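Local coordinates for uncharacterized protein (PDB 3NO2), which is of unknown function but folds as a six-bladed beta-propeller whose polar pocket holds a citrate, probably picked up from the crystallisation liquor, at residues E103-M106 against K107-L111; I19-K22 against D23-E26; R122-A125 against Q126-I130. All blocks are in the same frame, centred on the assembly; numbering follows the deposited sequence. Where two conformers were deposited one is given.

Contact 1: E103-M106 against K107-L111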
loop_
_atom_site.group_PDB
_atom_site.type_symbol
_atom_site.label_atom_id
_atom_site.label_comp_id
_atom_site.label_asym_id
_atom_site.label_seq_id
_atom_site.Cartn_x
_atom_site.Cartn_y
_atom_site.Cartn_z
ATOM N N GLU A 103 0.832 -16.113 3.943
ATOM C CA GLU A 103 0.066 -15.677 5.115
ATOM C C GLU A 103 0.813 -16.180 6.326
ATOM O O GLU A 103 1.310 -17.312 6.329
ATOM C CB GLU A 103 -1.383 -16.188 5.055
ATOM C CG GLU A 103 -2.110 -15.586 3.885
ATOM C CD GLU A 103 -3.560 -15.922 3.769
ATOM O OE1 GLU A 103 -4.151 -16.391 4.770
ATOM O OE2 GLU A 103 -4.147 -15.686 2.687
ATOM N N VAL A 104 0.919 -15.358 7.349
ATOM C CA VAL A 104 1.861 -15.582 8.449
ATOM C C VAL A 104 1.153 -15.229 9.753
ATOM O O VAL A 104 0.395 -14.253 9.815
ATOM C CB VAL A 104 3.119 -14.691 8.305
ATOM C CG1 VAL A 104 4.151 -14.918 9.400
ATOM C CG2 VAL A 104 3.753 -14.918 6.886
ATOM N N ASN A 105 1.327 -16.028 10.797
ATOM C CA ASN A 105 0.733 -15.694 12.083
ATOM C C ASN A 105 1.616 -14.744 12.863
ATOM O O ASN A 105 2.713 -14.379 12.401
ATOM C CB ASN A 105 0.329 -16.973 12.879
ATOM C CG ASN A 105 1.478 -17.774 13.337
ATOM O OD1 ASN A 105 2.650 -17.364 13.351
ATOM N ND2 ASN A 105 1.160 -19.049 13.728
HETATM N N MSE A 106 1.202 -14.384 14.082
HETATM C CA MSE A 106 1.954 -13.415 14.888
HETATM C C MSE A 106 3.271 -13.931 15.402
HETATM O O MSE A 106 4.128 -13.161 15.851
HETATM C CB MSE A 106 1.115 -12.917 16.062
HETATM C CG MSE A 106 -0.098 -12.131 15.638
HETATM SE SE MSE A 106 0.265 -10.602 14.472
HETATM C CE MSE A 106 -0.087 -11.378 12.673
ATOM N N LYS A 107 3.438 -15.240 15.351
ATOM C CA LYS A 107 4.721 -15.890 15.684
ATOM C C LYS A 107 5.699 -15.968 14.520
ATOM O O LYS A 107 6.803 -16.487 14.671
ATOM C CB LYS A 107 4.453 -17.304 16.219
ATOM C CG LYS A 107 3.878 -17.317 17.618
ATOM C CD LYS A 107 3.629 -18.731 18.153
ATOM C CE LYS A 107 3.159 -18.646 19.614
ATOM N NZ LYS A 107 2.639 -19.930 20.193
ATOM N N GLY A 108 5.292 -15.518 13.337
ATOM C CA GLY A 108 6.104 -15.638 12.144
ATOM C C GLY A 108 6.068 -16.981 11.429
ATOM O O GLY A 108 6.899 -17.228 10.558
ATOM N N GLU A 109 5.098 -17.823 11.764
ATOM C CA GLU A 109 4.952 -19.115 11.102
ATOM C C GLU A 109 4.101 -18.958 9.860
ATOM O O GLU A 109 3.097 -18.257 9.884
ATOM C CB GLU A 109 4.251 -20.107 12.016
ATOM C CG GLU A 109 5.059 -20.398 13.282
ATOM C CD GLU A 109 4.306 -21.232 14.293
ATOM O OE1 GLU A 109 3.061 -21.190 14.426
ATOM O OE2 GLU A 109 5.011 -21.967 14.994
ATOM N N VAL A 110 4.451 -19.698 8.811
ATOM C CA VAL A 110 3.739 -19.664 7.568
ATOM C C VAL A 110 2.450 -20.451 7.641
ATOM O O VAL A 110 2.455 -21.676 7.933
ATOM C CB VAL A 110 4.609 -20.156 6.407
ATOM C CG1 VAL A 110 3.805 -20.269 5.119
ATOM C CG2 VAL A 110 5.832 -19.240 6.266
ATOM N N LEU A 111 1.328 -19.813 7.383
ATOM C CA LEU A 111 -0.012 -20.396 7.364
ATOM C C LEU A 111 -0.444 -20.844 5.986
ATOM O O LEU A 111 -1.296 -21.754 5.853
ATOM C CB LEU A 111 -1.048 -19.381 7.865
ATOM C CG LEU A 111 -0.827 -18.823 9.260
ATOM C CD1 LEU A 111 -1.903 -17.780 9.564
ATOM C CD2 LEU A 111 -0.793 -19.937 10.274
#

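Contact 2: I19-K22 against D23-E26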
loop_
_atom_site.group_PDB
_atom_site.type_symbol
_atom_site.label_atom_id
_atom_site.label_comp_id
_atom_site.label_asym_id
_atom_site.label_seq_id
_atom_site.Cartn_x
_atom_site.Cartn_y
_atom_site.Cartn_z
ATOM N N ILE A 19 5.267 7.245 12.967
ATOM C CA ILE A 19 3.901 7.402 13.433
ATOM C C ILE A 19 3.662 8.882 13.660
ATOM O O ILE A 19 4.477 9.577 14.290
ATOM C CB ILE A 19 3.598 6.615 14.727
ATOM C CG1 ILE A 19 3.772 5.122 14.446
ATOM C CG2 ILE A 19 2.156 6.937 15.245
ATOM C CD1 ILE A 19 3.796 4.233 15.699
ATOM N N ILE A 20 2.575 9.379 13.079
ATOM C CA ILE A 20 2.203 10.792 13.097
ATOM C C ILE A 20 0.906 10.922 13.907
ATOM O O ILE A 20 -0.054 10.174 13.726
ATOM C CB ILE A 20 2.014 11.290 11.669
ATOM C CG1 ILE A 20 3.386 11.267 10.956
ATOM C CG2 ILE A 20 1.419 12.716 11.626
ATOM C CD1 ILE A 20 3.362 11.575 9.448
ATOM N N ASN A 21 0.894 11.908 14.803
ATOM C CA ASN A 21 -0.349 12.343 15.447
ATOM C C ASN A 21 -1.120 13.174 14.430
ATOM O O ASN A 21 -0.624 14.198 13.953
ATOM C CB ASN A 21 0.014 13.186 16.687
ATOM C CG ASN A 21 -1.193 13.794 17.389
ATOM O OD1 ASN A 21 -2.137 14.253 16.769
ATOM N ND2 ASN A 21 -1.147 13.799 18.749
ATOM N N LYS A 22 -2.247 12.658 13.977
ATOM C CA LYS A 22 -2.988 13.290 12.884
ATOM C C LYS A 22 -3.360 14.758 13.202
ATOM O O LYS A 22 -3.272 15.630 12.342
ATOM C CB LYS A 22 -4.232 12.499 12.558
ATOM C CG LYS A 22 -5.032 13.063 11.391
ATOM C CD LYS A 22 -6.338 12.320 11.125
ATOM C CE LYS A 22 -7.052 12.891 9.934
ATOM N NZ LYS A 22 -8.325 12.176 9.652
ATOM N N ASP A 23 -3.780 14.994 14.420
ATOM C CA ASP A 23 -4.277 16.296 14.826
ATOM C C ASP A 23 -3.182 17.334 14.876
ATOM O O ASP A 23 -3.362 18.442 14.358
ATOM C CB ASP A 23 -4.916 16.209 16.211
ATOM C CG ASP A 23 -6.259 15.476 16.208
ATOM O OD1 ASP A 23 -6.832 15.191 15.128
ATOM O OD2 ASP A 23 -6.761 15.229 17.318
ATOM N N THR A 24 -2.050 16.999 15.476
ATOM C CA THR A 24 -0.926 17.912 15.558
ATOM C C THR A 24 -0.022 17.925 14.323
ATOM O O THR A 24 0.760 18.860 14.119
ATOM C CB THR A 24 -0.077 17.647 16.789
ATOM O OG1 THR A 24 0.570 16.377 16.589
ATOM C CG2 THR A 24 -0.899 17.629 18.102
ATOM N N LYS A 25 -0.143 16.874 13.507
ATOM C CA LYS A 25 0.728 16.662 12.344
ATOM C C LYS A 25 2.190 16.449 12.749
ATOM O O LYS A 25 3.076 16.675 11.931
ATOM C CB LYS A 25 0.576 17.720 11.278
ATOM C CG LYS A 25 -0.841 17.976 10.804
ATOM C CD LYS A 25 -0.895 18.948 9.636
ATOM C CE LYS A 25 -2.258 19.366 9.172
ATOM N NZ LYS A 25 -2.155 20.288 8.018
ATOM N N GLU A 26 2.437 16.001 13.969
ATOM C CA GLU A 26 3.786 15.772 14.465
ATOM C C GLU A 26 4.177 14.310 14.312
ATOM O O GLU A 26 3.366 13.416 14.544
ATOM C CB GLU A 26 3.875 16.168 15.932
ATOM C CG GLU A 26 3.720 17.686 16.166
ATOM C CD GLU A 26 5.008 18.495 16.012
ATOM O OE1 GLU A 26 6.061 17.902 15.685
ATOM O OE2 GLU A 26 4.952 19.731 16.238
#

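Contact 3: R122-A125 against Q126-I130. With CIT (citric acid), chain C.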
loop_
_atom_site.group_PDB
_atom_site.type_symbol
_atom_site.label_atom_id
_atom_site.label_comp_id
_atom_site.label_asym_id
_atom_site.label_seq_id
_atom_site.Cartn_x
_atom_site.Cartn_y
_atom_site.Cartn_z
ATOM N N ARG A 122 11.650 -8.144 -14.675
ATOM C CA ARG A 122 12.197 -7.445 -13.514
ATOM C C ARG A 122 11.258 -7.514 -12.333
ATOM O O ARG A 122 10.120 -7.065 -12.419
ATOM C CB ARG A 122 12.504 -5.998 -13.829
ATOM C CG ARG A 122 13.443 -5.394 -12.767
ATOM C CD ARG A 122 13.939 -4.016 -12.992
ATOM N NE ARG A 122 14.758 -3.643 -11.833
ATOM C CZ ARG A 122 14.750 -2.469 -11.257
ATOM N NH1 ARG A 122 14.091 -1.451 -11.740
ATOM N NH2 ARG A 122 15.433 -2.320 -10.111
ATOM N N PRO A 123 11.713 -8.062 -11.197
ATOM C CA PRO A 123 10.803 -8.122 -10.033
ATOM C C PRO A 123 10.243 -6.755 -9.664
ATOM O O PRO A 123 9.065 -6.605 -9.323
ATOM C CB PRO A 123 11.697 -8.723 -8.937
ATOM C CG PRO A 123 12.608 -9.637 -9.694
ATOM C CD PRO A 123 12.950 -8.842 -10.944
ATOM N N HIS A 124 11.042 -5.697 -9.790
ATOM C CA HIS A 124 10.593 -4.386 -9.433
ATOM C C HIS A 124 9.388 -3.920 -10.293
ATOM O O HIS A 124 8.669 -3.035 -9.867
ATOM C CB HIS A 124 11.741 -3.354 -9.606
ATOM C CG HIS A 124 11.581 -2.110 -8.836
ATOM N ND1 HIS A 124 11.524 -2.095 -7.460
ATOM C CD2 HIS A 124 11.554 -0.812 -9.221
ATOM C CE1 HIS A 124 11.449 -0.843 -7.040
ATOM N NE2 HIS A 124 11.488 -0.034 -8.091
ATOM N N ALA A 125 9.240 -4.458 -11.499
ATOM C CA ALA A 125 8.169 -4.102 -12.406
ATOM C C ALA A 125 6.918 -4.926 -12.218
ATOM O O ALA A 125 5.994 -4.833 -13.036
ATOM C CB ALA A 125 8.676 -4.199 -13.882
ATOM N N GLN A 126 6.874 -5.758 -11.184
ATOM C CA GLN A 126 5.712 -6.587 -10.860
ATOM C C GLN A 126 4.734 -5.806 -9.985
ATOM O O GLN A 126 4.054 -4.901 -10.469
ATOM C CB GLN A 126 6.127 -7.935 -10.266
ATOM C CG GLN A 126 6.928 -8.780 -11.279
ATOM C CD GLN A 126 7.472 -10.066 -10.698
ATOM O OE1 GLN A 126 7.148 -10.449 -9.573
ATOM N NE2 GLN A 126 8.339 -10.750 -11.462
ATOM N N PHE A 127 4.654 -6.102 -8.688
ATOM C CA PHE A 127 3.626 -5.522 -7.839
ATOM C C PHE A 127 4.212 -4.787 -6.655
ATOM O O PHE A 127 5.406 -4.878 -6.311
ATOM C CB PHE A 127 2.652 -6.590 -7.356
ATOM C CG PHE A 127 3.306 -7.749 -6.651
ATOM C CD1 PHE A 127 3.671 -7.679 -5.311
ATOM C CD2 PHE A 127 3.608 -8.911 -7.361
ATOM C CE1 PHE A 127 4.258 -8.801 -4.682
ATOM C CE2 PHE A 127 4.171 -9.996 -6.721
ATOM C CZ PHE A 127 4.480 -9.912 -5.410
ATOM N N ARG A 128 3.324 -4.037 -5.981
ATOM C CA ARG A 128 3.609 -3.456 -4.681
ATOM C C ARG A 128 2.674 -4.105 -3.661
ATOM O O ARG A 128 3.111 -5.060 -2.974
ATOM C CB ARG A 128 3.555 -1.935 -4.720
ATOM C CG ARG A 128 4.619 -1.352 -5.632
ATOM C CD ARG A 128 6.039 -1.554 -5.105
ATOM N NE ARG A 128 7.046 -1.020 -6.032
ATOM C CZ ARG A 128 7.554 -1.641 -7.070
ATOM N NH1 ARG A 128 7.235 -2.881 -7.347
ATOM N NH2 ARG A 128 8.352 -0.965 -7.897
ATOM N N GLN A 129 1.407 -3.694 -3.547
ATOM C CA GLN A 129 0.520 -4.172 -2.488
ATOM C C GLN A 129 -0.556 -5.125 -3.029
ATOM O O GLN A 129 -1.561 -4.694 -3.591
ATOM C CB GLN A 129 -0.182 -2.992 -1.808
ATOM C CG GLN A 129 0.757 -1.933 -1.270
ATOM C CD GLN A 129 0.075 -1.022 -0.241
ATOM O OE1 GLN A 129 -1.157 -0.931 -0.171
ATOM N NE2 GLN A 129 0.867 -0.309 0.558
ATOM N N ILE A 130 -0.344 -6.407 -2.833
ATOM C CA ILE A 130 -1.328 -7.442 -3.069
ATOM C C ILE A 130 -2.374 -7.393 -1.951
ATOM O O ILE A 130 -2.087 -6.964 -0.840
ATOM C CB ILE A 130 -0.629 -8.803 -3.157
ATOM C CG1 ILE A 130 0.238 -8.868 -4.415
ATOM C CG2 ILE A 130 -1.635 -9.968 -3.116
ATOM C CD1 ILE A 130 1.049 -10.190 -4.600
HETATM C C1 CIT C . 11.394 3.576 -7.016
HETATM O O1 CIT C . 11.841 2.522 -7.538
HETATM O O2 CIT C . 12.219 4.537 -6.841
HETATM C C2 CIT C . 9.940 3.743 -6.660
HETATM C C3 CIT C . 8.945 2.712 -7.209
HETATM O O7 CIT C . 9.070 1.443 -6.445
HETATM C C4 CIT C . 7.502 3.167 -7.072
HETATM C C5 CIT C . 6.962 2.762 -5.701
HETATM O O3 CIT C . 6.170 1.833 -5.546
HETATM O O4 CIT C . 7.362 3.356 -4.657
HETATM C C6 CIT C . 9.196 2.508 -8.692
HETATM O O5 CIT C . 9.181 1.363 -9.235
HETATM O O6 CIT C . 9.439 3.535 -9.443
#

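Contact 1: E103-M106 against K107-L111
With CG set between its own backbone N and carbonyl carbon (chi1 68°), N105 turns its amide inward across the turn, and E109, its CG opposite the carbonyl carbon and its chain extended, sends its carboxylate to meet it. The two belong to a beta hairpin joining strands 99-104 and 110-116, a worked example of a type I turn with a G1 bulge: N105 to G108 form the turn, and G108 takes the left-handed backbone conformation that completes it. N105 bonds to the turn and the returning chain through both its backbone and its side chain. Its N gives a hydrogen bond to E109 O, while its O receives G108 N at 3.0 Å. Its side-chain OD1 accepts E109 N at 3.0 Å, from above the amide plane, and K107 N only weakly; ND2 then bonds E109 OE1 at 2.9 Å on the anti side of the carboxylate. Amide and carboxylate planes stand 31° apart, yet OE1 lies almost in the amide plane. Five of the six hydrogen bonds across the turn, one of them weak, thus involve N105.

Further along, L111 N bonds E103 O at 2.7 Å, and the L111 isobutyl group lies beside N105, with CD2 4.1 Å from ND2. On the other face, V104 packs tightly on the turn, its CG1 only 3.4 Å from G108 CA.

Contact 2: I19-K22 against D23-E26
Between N21 and E26 the main chain supplies the first kind of link: N21 N gives a hydrogen bond of 2.9 Å to E26 O. The same oxygen lies 3.2 Å from I20 CA, in a CA-H...O contact, and the I20 methyl CG2 rests beside it. K25 N to N21 O is a second, weak bond. K25 adopts a left-handed backbone conformation, and the chain doubles back here from strand 16-21 toward strand 26-32 of the propeller sheet.

Side chain to main chain bonds form the second group. N21 holds CG opposite its backbone N (chi1 175°), which swings OD1 over the start of the turn; there it accepts T24 N at 3.0 Å in a straight bond (170°), the donor standing well above the amide plane. T24 in turn makes an ST turn, its OG1 accepting E26 N at 3.2 Å.

Packing is the third. The T24 side chain crosses that of N21 at about a right angle, with its OG1 3.2 Å from N21 CB and CG2 lying 3.9 Å from ND2.

The lysine amines find their partners outside the turn: K22 NZ forms a salt bridge with E248 and a hydrogen bond with Y227 OH, K25 NZ a hydrogen bond with Q258 O, and both lysines make cation-pi contacts with W257. The chemistry therefore divides the labour: backbone groups together with the neutral N21 amide and T24 hydroxyl shape the turn, while the charged amines fasten it to the neighbouring blade strands 226-231, 246-249 and 255-259.

Contact 3: R122-A125 against Q126-I130
R122 touches Q126 through its carbonyl O, which lies 3.8 Å from Q126 CG and also accepts A125 N, so the first residue already starts the 3-10 turn of 123-125. P123 carries the turn on: its O accepts Q126 N at 3.0 Å, and its CA borders the amide of Q126, whose OE1 goes on to S99 and G96 and NE2 to I120.

H124 is the centre of the arrangement. Its O is gripped end-on by R128 NH1 and NH2, each at 2.9 Å, and lies in the guanidinium plane; NH2 meets it in the carbonyl plane, NH1 from above that plane, and NH1 also reaches F127 O. A bend at chi2 (-68°) folds the arginine back and places NH2 over the face of the H124 ring, 3.1 Å above its plane, with ring and guanidinium 37° apart. At the ring edge NE2 donates to citrate O1 at 2.6 Å, while E78 engages ND1 and would fix the ring's rotation. R128 NH2 shares its hydrogens among H124 O, citrate O7 at 2.9 Å and, weakly, O5; NE also reaches O7, and weakly O3. A125, last of the 3-10 turn, sets its CB 3.6 Å from Q126 N.

H234 NE2 and E38 OE2 also hydrogen-bond the citrate. Such a polar pocket, formed by loops of the propeller, is consistent with a ligand site, though its natural occupant is unknown.

How the contacts relate
Along the chain contact 2 comes first, then contact 1, then contact 3, and none touches another. Contacts 1 and 2 are turns in different four-stranded propeller sheets, their centres about 31 Å apart and each about 20 Å from the centre of the chain. Contact 2's sheet unites strands 6-10, 16-21 and 26-32 with the C-terminal strand 270-274, closing the ring of blades. Contact 1 turns into strand 110-116, the last of its sheet, and contact 3 lies in the following connection to strand 131-132 of the next; the centres of contacts 1 and 3 lie about 22 Å apart. Contact 3, its centre about 12 Å from that of the chain, supplies part of the citrate site; the outer turns connect strands within their blades.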